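Local coordinates for protein S-adenosylmethionine:tRNA ribosyltransferase-isomerase (PDB 1VKY) that probably transfers and isomerises the ribose of S-adenosylmethionine onto preQ1-modified tRNA, giving epoxyqueuosine in the tRNA-queuosine pathway, at residues 57-62 with 200-205; 65-70 with 244-249; 254-259 with 295-300; 266-271 with 289-294. All blocks are in the same frame, centred on the assembly; numbering follows the deposited sequence.

Contact 1: residues 57-62 with 200-205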
loop_
_atom_site.group_PDB
_atom_site.type_symbol
_atom_site.label_atom_id
_atom_site.label_comp_id
_atom_site.label_asym_id
_atom_site.label_seq_id
_atom_site.Cartn_x
_atom_site.Cartn_y
_atom_site.Cartn_z
ATOM N N GLU B 57 8.180 -9.983 -19.580
ATOM C CA GLU B 57 9.223 -10.839 -20.219
ATOM C C GLU B 57 9.573 -12.130 -19.447
ATOM O O GLU B 57 10.418 -12.932 -19.872
ATOM C CB GLU B 57 10.472 -9.981 -20.445
ATOM C CG GLU B 57 10.217 -8.878 -21.456
ATOM C CD GLU B 57 11.261 -7.775 -21.455
ATOM O OE1 GLU B 57 11.997 -7.578 -20.474
ATOM O OE2 GLU B 57 11.333 -7.069 -22.460
ATOM N N ILE B 58 8.880 -12.362 -18.328
ATOM C CA ILE B 58 9.018 -13.619 -17.583
ATOM C C ILE B 58 8.709 -14.805 -18.445
ATOM O O ILE B 58 9.319 -15.846 -18.276
ATOM C CB ILE B 58 8.125 -13.637 -16.292
ATOM C CG1 ILE B 58 8.540 -14.793 -15.359
ATOM C CG2 ILE B 58 6.620 -13.699 -16.628
ATOM C CD1 ILE B 58 7.987 -14.651 -13.987
ATOM N N ILE B 59 7.805 -14.643 -19.406
ATOM C CA ILE B 59 7.457 -15.736 -20.304
ATOM C C ILE B 59 8.661 -16.319 -21.090
ATOM O O ILE B 59 8.687 -17.492 -21.429
ATOM C CB ILE B 59 6.371 -15.240 -21.274
ATOM C CG1 ILE B 59 5.749 -16.403 -22.059
ATOM C CG2 ILE B 59 6.913 -14.148 -22.195
ATOM C CD1 ILE B 59 4.401 -16.024 -22.662
ATOM N N GLU B 60 9.661 -15.495 -21.360
ATOM C CA GLU B 60 10.884 -15.927 -22.085
ATOM C C GLU B 60 11.776 -16.898 -21.272
ATOM O O GLU B 60 12.782 -17.395 -21.785
ATOM C CB GLU B 60 11.710 -14.697 -22.447
ATOM C CG GLU B 60 10.942 -13.747 -23.342
ATOM C CD GLU B 60 11.725 -12.501 -23.652
ATOM O OE1 GLU B 60 12.931 -12.488 -23.374
ATOM O OE2 GLU B 60 11.166 -11.557 -24.191
ATOM N N TYR B 61 11.423 -17.120 -19.993
ATOM C CA TYR B 61 12.158 -17.996 -19.103
ATOM C C TYR B 61 11.377 -19.257 -18.783
ATOM O O TYR B 61 11.881 -20.120 -18.107
ATOM C CB TYR B 61 12.496 -17.253 -17.797
ATOM C CG TYR B 61 13.415 -16.096 -18.058
ATOM C CD1 TYR B 61 12.906 -14.831 -18.260
ATOM C CD2 TYR B 61 14.794 -16.296 -18.211
ATOM C CE1 TYR B 61 13.737 -13.750 -18.531
ATOM C CE2 TYR B 61 15.643 -15.234 -18.497
ATOM C CZ TYR B 61 15.103 -13.949 -18.658
ATOM O OH TYR B 61 15.920 -12.877 -18.938
ATOM N N LEU B 62 10.150 -19.355 -19.269
ATOM C CA LEU B 62 9.270 -20.439 -18.901
ATOM C C LEU B 62 9.024 -21.270 -20.116
ATOM O O LEU B 62 8.888 -20.771 -21.215
ATOM C CB LEU B 62 7.937 -19.929 -18.305
ATOM C CG LEU B 62 8.092 -19.099 -17.004
ATOM C CD1 LEU B 62 6.790 -18.404 -16.576
ATOM C CD2 LEU B 62 8.654 -19.937 -15.887
ATOM N N LYS B 200 -0.473 -19.374 -20.296
ATOM C CA LYS B 200 -1.229 -20.605 -20.494
ATOM C C LYS B 200 -1.173 -21.043 -21.973
ATOM O O LYS B 200 -1.055 -22.232 -22.282
ATOM C CB LYS B 200 -2.685 -20.401 -20.057
ATOM C CG LYS B 200 -2.854 -20.307 -18.555
ATOM C CD LYS B 200 -4.333 -20.029 -18.151
ATOM C CE LYS B 200 -4.472 -20.193 -16.641
ATOM N NZ LYS B 200 -5.818 -19.848 -16.138
ATOM N N LYS B 201 -1.225 -20.078 -22.882
ATOM C CA LYS B 201 -1.113 -20.374 -24.334
ATOM C C LYS B 201 0.209 -21.033 -24.692
ATOM O O LYS B 201 0.281 -21.774 -25.650
ATOM C CB LYS B 201 -1.234 -19.093 -25.170
ATOM C CG LYS B 201 -2.655 -18.573 -25.348
ATOM N N LYS B 202 1.265 -20.702 -23.957
ATOM C CA LYS B 202 2.579 -21.299 -24.142
ATOM C C LYS B 202 2.639 -22.702 -23.544
ATOM O O LYS B 202 3.592 -23.446 -23.801
ATOM C CB LYS B 202 3.658 -20.388 -23.511
ATOM C CG LYS B 202 5.124 -20.784 -23.873
ATOM C CD LYS B 202 6.188 -19.791 -23.318
ATOM C CE LYS B 202 7.583 -20.114 -23.905
ATOM N NZ LYS B 202 8.645 -19.152 -23.536
ATOM N N GLY B 203 1.633 -23.098 -22.753
ATOM C CA GLY B 203 1.643 -24.437 -22.130
ATOM C C GLY B 203 2.156 -24.413 -20.678
ATOM O O GLY B 203 2.409 -25.457 -20.080
ATOM N N VAL B 204 2.304 -23.227 -20.107
ATOM C CA VAL B 204 2.622 -23.119 -18.666
ATOM C C VAL B 204 1.366 -23.454 -17.789
ATOM O O VAL B 204 0.302 -22.938 -18.026
ATOM C CB VAL B 204 3.148 -21.728 -18.339
ATOM C CG1 VAL B 204 3.515 -21.611 -16.838
ATOM C CG2 VAL B 204 4.367 -21.417 -19.211
ATOM N N GLN B 205 1.510 -24.321 -16.792
ATOM C CA GLN B 205 0.399 -24.667 -15.901
ATOM C C GLN B 205 0.384 -23.814 -14.625
ATOM O O GLN B 205 1.410 -23.242 -14.233
ATOM C CB GLN B 205 0.496 -26.137 -15.543
ATOM C CG GLN B 205 0.326 -27.028 -16.789
ATOM C CD GLN B 205 -0.068 -28.441 -16.452
ATOM O OE1 GLN B 205 -0.677 -28.720 -15.394
ATOM N NE2 GLN B 205 0.267 -29.355 -17.357
#
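The peptide carbonyl of Ile59 is met on its two opposite faces, by Lys202 NZ on one and by Leu62 N on the other. Lys202 NZ bonds to Ile59 O at 2.7 Å, tilted 32° from the carbonyl plane. The same ammonium donates to Leu62 O at 2.8 Å, almost in line with that C=O bond, so it ties together one carbonyl of the 3-10 segment and one just after it. Its positive charge would probably be favoured beside them. Lys202 arrives as a fully extended arm with CG anti to the backbone N (chi1 -169°), and its CD lies 3.6 Å from Ile59 CG1 where the two side chains cross obliquely. Leu62 CB also meets Val204 CG2 at 4.0 Å. Between the lysine and the valine the chain turns through Gly203, whose positive phi belongs to a Schellman motif closing helix 193-202. The lysine of the last helical turn thus fastens the helix end to the loop that precedes strand 67-75. Ile59 and Leu62 also rest on Leu199 of that helix, Leu62 and Val204 share Leu68 of strand 67-75, and Gly203 is bonded through its backbone to Gly65 at the approach to the strand.

Contact 2: residues 65-70 with 244-249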
loop_
_atom_site.group_PDB
_atom_site.type_symbol
_atom_site.label_atom_id
_atom_site.label_comp_id
_atom_site.label_asym_id
_atom_site.label_seq_id
_atom_site.Cartn_x
_atom_site.Cartn_y
_atom_site.Cartn_z
ATOM N N GLY B 65 4.797 -26.853 -19.823
ATOM C CA GLY B 65 4.875 -27.832 -18.736
ATOM C C GLY B 65 5.406 -27.291 -17.405
ATOM O O GLY B 65 5.224 -27.937 -16.381
ATOM N N ASP B 66 6.066 -26.131 -17.381
ATOM C CA ASP B 66 6.431 -25.546 -16.087
ATOM C C ASP B 66 5.155 -25.252 -15.264
ATOM O O ASP B 66 4.084 -25.016 -15.837
ATOM C CB ASP B 66 7.229 -24.265 -16.264
ATOM C CG ASP B 66 8.670 -24.509 -16.656
ATOM O OD1 ASP B 66 9.195 -25.649 -16.452
ATOM O OD2 ASP B 66 9.341 -23.588 -17.179
ATOM N N LEU B 67 5.286 -25.227 -13.932
ATOM C CA LEU B 67 4.131 -25.000 -13.037
ATOM C C LEU B 67 4.366 -23.774 -12.179
ATOM O O LEU B 67 5.330 -23.730 -11.430
ATOM C CB LEU B 67 3.878 -26.221 -12.131
ATOM C CG LEU B 67 2.644 -26.137 -11.195
ATOM C CD1 LEU B 67 1.352 -26.322 -11.915
ATOM C CD2 LEU B 67 2.737 -27.189 -10.112
ATOM N N LEU B 68 3.478 -22.785 -12.306
ATOM C CA LEU B 68 3.494 -21.598 -11.477
ATOM C C LEU B 68 2.560 -21.847 -10.312
ATOM O O LEU B 68 1.386 -22.135 -10.511
ATOM C CB LEU B 68 3.021 -20.351 -12.254
ATOM C CG LEU B 68 4.091 -19.718 -13.163
ATOM C CD1 LEU B 68 3.492 -18.671 -14.131
ATOM C CD2 LEU B 68 5.119 -19.070 -12.374
ATOM N N VAL B 69 3.090 -21.788 -9.099
ATOM C CA VAL B 69 2.274 -22.003 -7.898
ATOM C C VAL B 69 2.074 -20.715 -7.168
ATOM O O VAL B 69 3.036 -20.072 -6.706
ATOM C CB VAL B 69 2.904 -23.047 -6.923
ATOM C CG1 VAL B 69 1.901 -23.405 -5.789
ATOM C CG2 VAL B 69 3.283 -24.295 -7.664
ATOM N N LEU B 70 0.812 -20.341 -7.037
ATOM C CA LEU B 70 0.464 -19.073 -6.404
ATOM C C LEU B 70 -0.215 -19.297 -5.095
ATOM O O LEU B 70 -0.955 -20.249 -4.929
ATOM C CB LEU B 70 -0.541 -18.302 -7.285
ATOM C CG LEU B 70 -0.032 -17.951 -8.694
ATOM C CD1 LEU B 70 -1.204 -17.872 -9.648
ATOM C CD2 LEU B 70 0.669 -16.677 -8.652
ATOM N N ARG B 244 -1.439 -33.158 -6.937
ATOM C CA ARG B 244 -1.332 -33.905 -8.196
ATOM C C ARG B 244 -0.455 -33.201 -9.204
ATOM O O ARG B 244 0.394 -33.805 -9.834
ATOM C CB ARG B 244 -2.716 -34.106 -8.817
ATOM C CG ARG B 244 -2.660 -35.050 -10.012
ATOM C CD ARG B 244 -3.725 -34.829 -11.119
ATOM N NE ARG B 244 -4.895 -34.097 -10.658
ATOM C CZ ARG B 244 -5.319 -32.903 -11.116
ATOM N NH1 ARG B 244 -4.683 -32.242 -12.098
ATOM N NH2 ARG B 244 -6.417 -32.370 -10.571
ATOM N N LYS B 245 -0.659 -31.899 -9.371
ATOM C CA LYS B 245 0.146 -31.132 -10.312
ATOM C C LYS B 245 1.620 -31.063 -9.955
ATOM O O LYS B 245 2.483 -31.065 -10.834
ATOM C CB LYS B 245 -0.429 -29.741 -10.409
ATOM C CG LYS B 245 -1.767 -29.746 -11.105
ATOM C CD LYS B 245 -2.225 -28.355 -11.437
ATOM C CE LYS B 245 -3.240 -28.417 -12.558
ATOM N NZ LYS B 245 -3.785 -27.059 -12.759
ATOM N N LEU B 246 1.928 -30.991 -8.671
ATOM C CA LEU B 246 3.336 -30.965 -8.234
ATOM C C LEU B 246 4.004 -32.271 -8.633
ATOM O O LEU B 246 5.149 -32.302 -9.121
ATOM C CB LEU B 246 3.427 -30.789 -6.696
ATOM C CG LEU B 246 2.974 -29.460 -6.118
ATOM C CD1 LEU B 246 2.740 -29.603 -4.638
ATOM C CD2 LEU B 246 3.987 -28.397 -6.410
ATOM N N ARG B 247 3.297 -33.369 -8.395
ATOM C CA ARG B 247 3.819 -34.692 -8.729
ATOM C C ARG B 247 3.950 -34.883 -10.243
ATOM O O ARG B 247 4.967 -35.347 -10.733
ATOM C CB ARG B 247 2.928 -35.779 -8.139
ATOM C CG ARG B 247 3.474 -37.165 -8.447
ATOM C CD ARG B 247 2.659 -38.368 -7.901
ATOM N NE ARG B 247 1.207 -38.196 -7.991
ATOM C CZ ARG B 247 0.490 -38.272 -9.114
ATOM N NH1 ARG B 247 1.072 -38.510 -10.299
ATOM N NH2 ARG B 247 -0.828 -38.084 -9.041
ATOM N N GLU B 248 2.944 -34.479 -10.993
ATOM C CA GLU B 248 3.009 -34.543 -12.475
ATOM C C GLU B 248 4.120 -33.689 -13.103
ATOM O O GLU B 248 4.752 -34.082 -14.099
ATOM C CB GLU B 248 1.672 -34.120 -13.059
ATOM C CG GLU B 248 0.543 -35.112 -12.830
ATOM C CD GLU B 248 -0.796 -34.551 -13.235
ATOM O OE1 GLU B 248 -0.908 -33.321 -13.470
ATOM O OE2 GLU B 248 -1.738 -35.349 -13.313
ATOM N N THR B 249 4.353 -32.515 -12.533
ATOM C CA THR B 249 5.387 -31.617 -13.029
ATOM C C THR B 249 6.779 -32.228 -12.831
ATOM O O THR B 249 7.597 -32.258 -13.744
ATOM C CB THR B 249 5.280 -30.284 -12.280
ATOM O OG1 THR B 249 3.988 -29.723 -12.501
ATOM C CG2 THR B 249 6.181 -29.238 -12.904
#
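Leu67 and Thr249 make the nearest backbone approach, their CA atoms 6.7 Å apart, where strand 67-70 and helix 244-249 run close to antiparallel with their axes at 152°. Leu67 carries most of the contact from the strand. Its CG stands anti to the backbone N (chi1 -177°), and its two methyls fan out over the helix: CD1 lies against CB and CD of Lys245, whereas CD2 reaches Leu246 CD2 at 4.1 Å. The leucine crosses both Lys245 and Thr249 at about a right angle. Leu67 CB packs against Thr249 OG1 at 3.5 Å; the hydroxyl itself donates to Lys245 O at 2.6 Å. Lys245 O therefore accepts twice, from Thr249 OG1 and Thr249 N on opposite faces of its plane. This is helix-on-sheet packing: helix 240-252 lies against the large mixed sheet, in which strand 67-75 runs between strands 205-213 and 256-259. Thr249 CG2 extends the contact to Gly65 O at 3.8 Å. An alanine in place of Thr249 would probably leave a gap beside Leu67 CB and Gly65 O, and Lys245 O without its second donor. Further along, Val69 CG2 meets Leu246 CD2 more loosely, at 4.3 Å; Leu246 also packs on Ile256 and on Leu267 of helix 261-270. Lys245 touches Leu67 through CB and CD, and its ammonium goes on to bond Phe206 O in strand 205-213.

Contact 3: residues 254-259 with 295-300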
loop_
_atom_site.group_PDB
_atom_site.type_symbol
_atom_site.label_atom_id
_atom_site.label_comp_id
_atom_site.label_asym_id
_atom_site.label_seq_id
_atom_site.Cartn_x
_atom_site.Cartn_y
_atom_site.Cartn_z
ATOM N N ASN B 254 9.683 -31.064 -15.518
ATOM C CA ASN B 254 9.558 -29.563 -15.611
ATOM C C ASN B 254 9.779 -28.883 -14.256
ATOM O O ASN B 254 9.971 -29.559 -13.252
ATOM C CB ASN B 254 8.186 -29.158 -16.136
ATOM C CG ASN B 254 7.999 -29.491 -17.593
ATOM O OD1 ASN B 254 7.164 -30.296 -17.927
ATOM N ND2 ASN B 254 8.759 -28.859 -18.453
ATOM N N ARG B 255 9.713 -27.553 -14.229
ATOM C CA ARG B 255 9.982 -26.813 -12.996
ATOM C C ARG B 255 8.732 -26.424 -12.219
ATOM O O ARG B 255 7.736 -26.000 -12.806
ATOM C CB ARG B 255 10.759 -25.571 -13.308
ATOM C CG ARG B 255 12.217 -25.888 -13.627
ATOM C CD ARG B 255 12.941 -24.739 -14.179
ATOM N NE ARG B 255 12.226 -24.214 -15.339
ATOM C CZ ARG B 255 12.723 -23.305 -16.153
ATOM N NH1 ARG B 255 13.939 -22.847 -15.931
ATOM N NH2 ARG B 255 12.004 -22.860 -17.182
ATOM N N ILE B 256 8.829 -26.558 -10.900
ATOM C CA ILE B 256 7.905 -25.942 -9.949
ATOM C C ILE B 256 8.441 -24.546 -9.579
ATOM O O ILE B 256 9.518 -24.379 -8.985
ATOM C CB ILE B 256 7.737 -26.823 -8.715
ATOM C CG1 ILE B 256 7.130 -28.173 -9.103
ATOM C CG2 ILE B 256 6.868 -26.136 -7.638
ATOM C CD1 ILE B 256 7.363 -29.208 -8.046
ATOM N N VAL B 257 7.701 -23.543 -10.019
ATOM C CA VAL B 257 8.043 -22.181 -9.846
ATOM C C VAL B 257 7.126 -21.614 -8.778
ATOM O O VAL B 257 5.937 -21.402 -9.015
ATOM C CB VAL B 257 7.912 -21.375 -11.183
ATOM C CG1 VAL B 257 8.447 -19.945 -11.007
ATOM C CG2 VAL B 257 8.663 -22.070 -12.348
ATOM N N ALA B 258 7.683 -21.319 -7.610
ATOM C CA ALA B 258 6.885 -20.726 -6.545
ATOM C C ALA B 258 6.750 -19.247 -6.786
ATOM O O ALA B 258 7.715 -18.577 -7.122
ATOM C CB ALA B 258 7.493 -20.985 -5.194
ATOM N N VAL B 259 5.538 -18.730 -6.588
ATOM C CA VAL B 259 5.319 -17.285 -6.669
ATOM C C VAL B 259 5.096 -16.765 -5.263
ATOM O O VAL B 259 4.028 -17.013 -4.673
ATOM C CB VAL B 259 4.128 -16.945 -7.573
ATOM C CG1 VAL B 259 3.929 -15.413 -7.589
ATOM C CG2 VAL B 259 4.369 -17.492 -8.968
ATOM N N LEU B 295 11.168 -28.939 -3.134
ATOM C CA LEU B 295 10.051 -28.849 -4.077
ATOM C C LEU B 295 10.150 -27.644 -5.003
ATOM O O LEU B 295 9.753 -27.690 -6.174
ATOM C CB LEU B 295 8.697 -28.820 -3.359
ATOM C CG LEU B 295 7.923 -30.107 -3.165
ATOM C CD1 LEU B 295 6.601 -29.855 -2.550
ATOM C CD2 LEU B 295 7.766 -30.948 -4.465
ATOM N N VAL B 296 10.769 -26.593 -4.552
ATOM C CA VAL B 296 10.781 -25.357 -5.352
ATOM C C VAL B 296 12.000 -25.285 -6.286
ATOM O O VAL B 296 13.134 -25.265 -5.805
ATOM C CB VAL B 296 10.775 -24.169 -4.412
ATOM C CG1 VAL B 296 10.800 -22.827 -5.221
ATOM C CG2 VAL B 296 9.586 -24.216 -3.483
ATOM N N ASP B 297 11.767 -25.241 -7.602
ATOM C CA ASP B 297 12.873 -25.182 -8.597
ATOM C C ASP B 297 13.256 -23.772 -9.025
ATOM O O ASP B 297 14.364 -23.533 -9.527
ATOM C CB ASP B 297 12.527 -25.985 -9.843
ATOM C CG ASP B 297 12.133 -27.413 -9.510
ATOM O OD1 ASP B 297 12.878 -28.072 -8.765
ATOM O OD2 ASP B 297 11.073 -27.941 -9.908
ATOM N N ALA B 298 12.332 -22.842 -8.853
ATOM C CA ALA B 298 12.507 -21.444 -9.208
ATOM C C ALA B 298 11.586 -20.593 -8.371
ATOM O O ALA B 298 10.628 -21.088 -7.808
ATOM C CB ALA B 298 12.248 -21.238 -10.675
ATOM N N LEU B 299 11.859 -19.291 -8.280
ATOM C CA LEU B 299 11.147 -18.453 -7.296
ATOM C C LEU B 299 10.915 -17.048 -7.878
ATOM O O LEU B 299 11.871 -16.444 -8.338
ATOM C CB LEU B 299 11.946 -18.354 -5.986
ATOM C CG LEU B 299 11.455 -17.323 -4.919
ATOM C CD1 LEU B 299 10.041 -17.653 -4.538
ATOM C CD2 LEU B 299 12.266 -17.306 -3.710
ATOM N N VAL B 300 9.651 -16.590 -7.903
ATOM C CA VAL B 300 9.335 -15.150 -8.143
ATOM C C VAL B 300 8.975 -14.484 -6.812
ATOM O O VAL B 300 8.113 -14.968 -6.047
ATOM C CB VAL B 300 8.137 -14.996 -9.093
ATOM C CG1 VAL B 300 7.827 -13.554 -9.370
ATOM C CG2 VAL B 300 8.355 -15.770 -10.374
#
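Two neighbouring parallel strands of the central mixed sheet meet here, 256-259 and 298-300, with Val257 paired to Ala298, Ala258 to Leu299 and Val259 to Val300. The two short strand axes are 24° apart. Ala258 sits between two partners: its N donates to Ala298 O at 3.0 Å, and its O accepts from Val300 N at 2.9 Å. At the start of strand 256-259, Ile256 O accepts Asp297 N (2.8 Å) and, in a longer bond, Ala298 N (3.2 Å). Asp297 completes the start of the pairing with its side chain. Its OD2 accepts Ile256 N at 2.8 Å in a nearly straight bond (173°) on the anti side of the carboxylate, and CG beside the backbone N (chi1 -54°) directs the group to that amide. Arg250 forms a salt bridge with the same oxygen. On one face of the sheet Val257 CG1 touches Ala298 CB and Val300 CG2; on the other, Ala258 CB meets Val296 CG1 at 3.8 Å. Val257 and Val259 touch Leu68 of the adjacent strand 67-75, Ala258 and Leu299 pack on Val264 of helix 261-270, and Ile256 leans on helix 240-252.

Contact 4: residues 266-271 with 289-294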
loop_
_atom_site.group_PDB
_atom_site.type_symbol
_atom_site.label_atom_id
_atom_site.label_comp_id
_atom_site.label_asym_id
_atom_site.label_seq_id
_atom_site.Cartn_x
_atom_site.Cartn_y
_atom_site.Cartn_z
ATOM N N THR B 266 5.242 -22.913 2.429
ATOM C CA THR B 266 4.242 -23.984 2.415
ATOM C C THR B 266 4.735 -25.229 1.730
ATOM O O THR B 266 4.617 -26.328 2.260
ATOM C CB THR B 266 2.915 -23.470 1.743
ATOM O OG1 THR B 266 2.286 -22.542 2.657
ATOM C CG2 THR B 266 1.904 -24.632 1.579
ATOM N N LEU B 267 5.297 -25.076 0.538
ATOM C CA LEU B 267 5.800 -26.215 -0.192
ATOM C C LEU B 267 6.988 -26.939 0.471
ATOM O O LEU B 267 7.055 -28.187 0.450
ATOM C CB LEU B 267 6.168 -25.796 -1.604
ATOM C CG LEU B 267 5.007 -25.351 -2.527
ATOM C CD1 LEU B 267 5.689 -24.870 -3.819
ATOM C CD2 LEU B 267 3.987 -26.435 -2.797
ATOM N N GLU B 268 7.936 -26.178 1.020
ATOM C CA GLU B 268 9.072 -26.807 1.726
ATOM C C GLU B 268 8.680 -27.453 3.059
ATOM O O GLU B 268 9.299 -28.430 3.514
ATOM C CB GLU B 268 10.219 -25.801 1.889
ATOM C CG GLU B 268 10.836 -25.399 0.562
ATOM C CD GLU B 268 11.378 -26.568 -0.260
ATOM O OE1 GLU B 268 12.055 -27.448 0.324
ATOM O OE2 GLU B 268 11.153 -26.618 -1.488
ATOM N N THR B 269 7.613 -26.968 3.670
ATOM C CA THR B 269 7.010 -27.630 4.804
ATOM C C THR B 269 6.411 -29.002 4.421
ATOM O O THR B 269 6.714 -30.041 5.060
ATOM C CB THR B 269 5.938 -26.710 5.396
ATOM O OG1 THR B 269 6.546 -25.526 5.914
ATOM C CG2 THR B 269 5.212 -27.380 6.556
ATOM N N ILE B 270 5.578 -29.051 3.381
ATOM C CA ILE B 270 4.969 -30.352 3.019
ATOM C C ILE B 270 5.961 -31.334 2.420
ATOM O O ILE B 270 5.755 -32.548 2.506
ATOM C CB ILE B 270 3.709 -30.229 2.075
ATOM C CG1 ILE B 270 4.112 -29.799 0.664
ATOM C CG2 ILE B 270 2.704 -29.311 2.684
ATOM C CD1 ILE B 270 3.081 -29.999 -0.351
ATOM N N ALA B 271 7.018 -30.819 1.808
ATOM C CA ALA B 271 8.097 -31.662 1.285
ATOM C C ALA B 271 8.758 -32.460 2.415
ATOM O O ALA B 271 9.413 -33.449 2.142
ATOM C CB ALA B 271 9.179 -30.819 0.596
ATOM N N PRO B 289 20.099 -19.634 5.228
ATOM C CA PRO B 289 21.155 -20.316 4.430
ATOM C C PRO B 289 22.113 -21.100 5.331
ATOM O O PRO B 289 22.382 -20.643 6.413
ATOM C CB PRO B 289 21.917 -19.167 3.784
ATOM C CG PRO B 289 21.242 -17.931 4.157
ATOM C CD PRO B 289 20.340 -18.197 5.306
ATOM N N PRO B 290 22.626 -22.260 4.925
ATOM C CA PRO B 290 22.282 -22.930 3.694
ATOM C C PRO B 290 20.988 -23.765 3.812
ATOM O O PRO B 290 20.709 -24.338 4.866
ATOM C CB PRO B 290 23.500 -23.837 3.478
ATOM C CG PRO B 290 23.856 -24.230 4.825
ATOM C CD PRO B 290 23.667 -23.003 5.673
ATOM N N PHE B 291 20.203 -23.832 2.747
ATOM C CA PHE B 291 18.947 -24.612 2.802
ATOM C C PHE B 291 18.751 -25.350 1.483
ATOM O O PHE B 291 18.975 -24.762 0.423
ATOM C CB PHE B 291 17.754 -23.661 3.045
ATOM C CG PHE B 291 16.468 -24.363 3.446
ATOM C CD1 PHE B 291 16.156 -24.576 4.775
ATOM C CD2 PHE B 291 15.554 -24.781 2.483
ATOM C CE1 PHE B 291 14.967 -25.223 5.128
ATOM C CE2 PHE B 291 14.340 -25.386 2.849
ATOM C CZ PHE B 291 14.055 -25.578 4.155
ATOM N N GLU B 292 18.299 -26.605 1.556
ATOM C CA GLU B 292 18.015 -27.418 0.384
ATOM C C GLU B 292 16.516 -27.373 0.049
ATOM O O GLU B 292 15.680 -27.814 0.845
ATOM C CB GLU B 292 18.384 -28.879 0.654
ATOM C CG GLU B 292 18.220 -29.815 -0.538
ATOM C CD GLU B 292 19.206 -29.518 -1.684
ATOM O OE1 GLU B 292 20.279 -28.889 -1.457
ATOM O OE2 GLU B 292 18.897 -29.918 -2.830
ATOM N N PHE B 293 16.211 -26.875 -1.143
ATOM C CA PHE B 293 14.832 -26.732 -1.583
ATOM C C PHE B 293 14.416 -28.033 -2.267
ATOM O O PHE B 293 14.945 -28.392 -3.306
ATOM C CB PHE B 293 14.688 -25.480 -2.425
ATOM C CG PHE B 293 14.856 -24.249 -1.603
ATOM C CD1 PHE B 293 16.142 -23.788 -1.265
ATOM C CD2 PHE B 293 13.749 -23.599 -1.087
ATOM C CE1 PHE B 293 16.313 -22.675 -0.414
ATOM C CE2 PHE B 293 13.888 -22.520 -0.258
ATOM C CZ PHE B 293 15.180 -22.043 0.103
ATOM N N LYS B 294 13.512 -28.766 -1.634
ATOM C CA LYS B 294 13.067 -30.052 -2.123
ATOM C C LYS B 294 11.955 -29.982 -3.155
ATOM O O LYS B 294 11.766 -30.904 -3.955
ATOM C CB LYS B 294 12.597 -30.895 -0.946
ATOM C CG LYS B 294 13.743 -31.249 -0.018
ATOM C CD LYS B 294 13.258 -32.061 1.220
ATOM C CE LYS B 294 14.462 -32.615 2.028
ATOM N NZ LYS B 294 15.753 -32.825 1.238
#
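Glu268 and the backbone of Lys294 form the tight part of this contact. Lys294 N donates to Glu268 OE1 at 2.8 Å (159°), on the syn side of the carboxylate and 18° out of its plane. The glutamate chain bends at chi2 (-57°), which turns CD back to the loop. The other oxygen, OE2, accepts Leu295 N and Val296 N, and OE1 has a salt bridge to Arg272, so this buried carboxylate is held by successive amides and a guanidinium. Glu268 CG also lies 3.8 Å from Phe293 CD2, while OE1 approaches Phe291 CE2 at the ring edge, 4.0 Å away. Phe291 CD2 stands over the centre of the Phe293 ring. The carboxylate thereby pins the irregular loop 289-294, which leads into strand 298-302, to helix 261-270, which follows the neighbouring strand 256-259. An alanine in place of Glu268 would probably leave the Lys294, Leu295 and Val296 amides and Arg272 without their shared partner, and the loop less firmly fixed. The solvent side is looser: Ala271 CB touches Lys294 CB at 3.8 Å, and beyond it the lysine chain leads away into an exposed position, its NZ 6.6 Å from Glu268 OE1.

Contacts 2 and 3 are buried and belong to the same sheet: strand 67-75 lies next to 256-259, with Asp66 and Arg255 joined by a salt bridge across the two contacts. Contact 2 is apolar packing of a helix on the sheet, whereas contact 3 is backbone pairing within it. Contacts 1 and 4 lie nearer the surface and rely mainly on a single charged side chain gripping backbone atoms, a lysine taking carbonyls in contact 1 and a glutamate taking amides in contact 4. Glu268 is also the joint between contacts 3 and 4, the second nested inside the loop closed by the first. Contacts 1 and 4 do not touch, with nearest atoms about 11 Å apart.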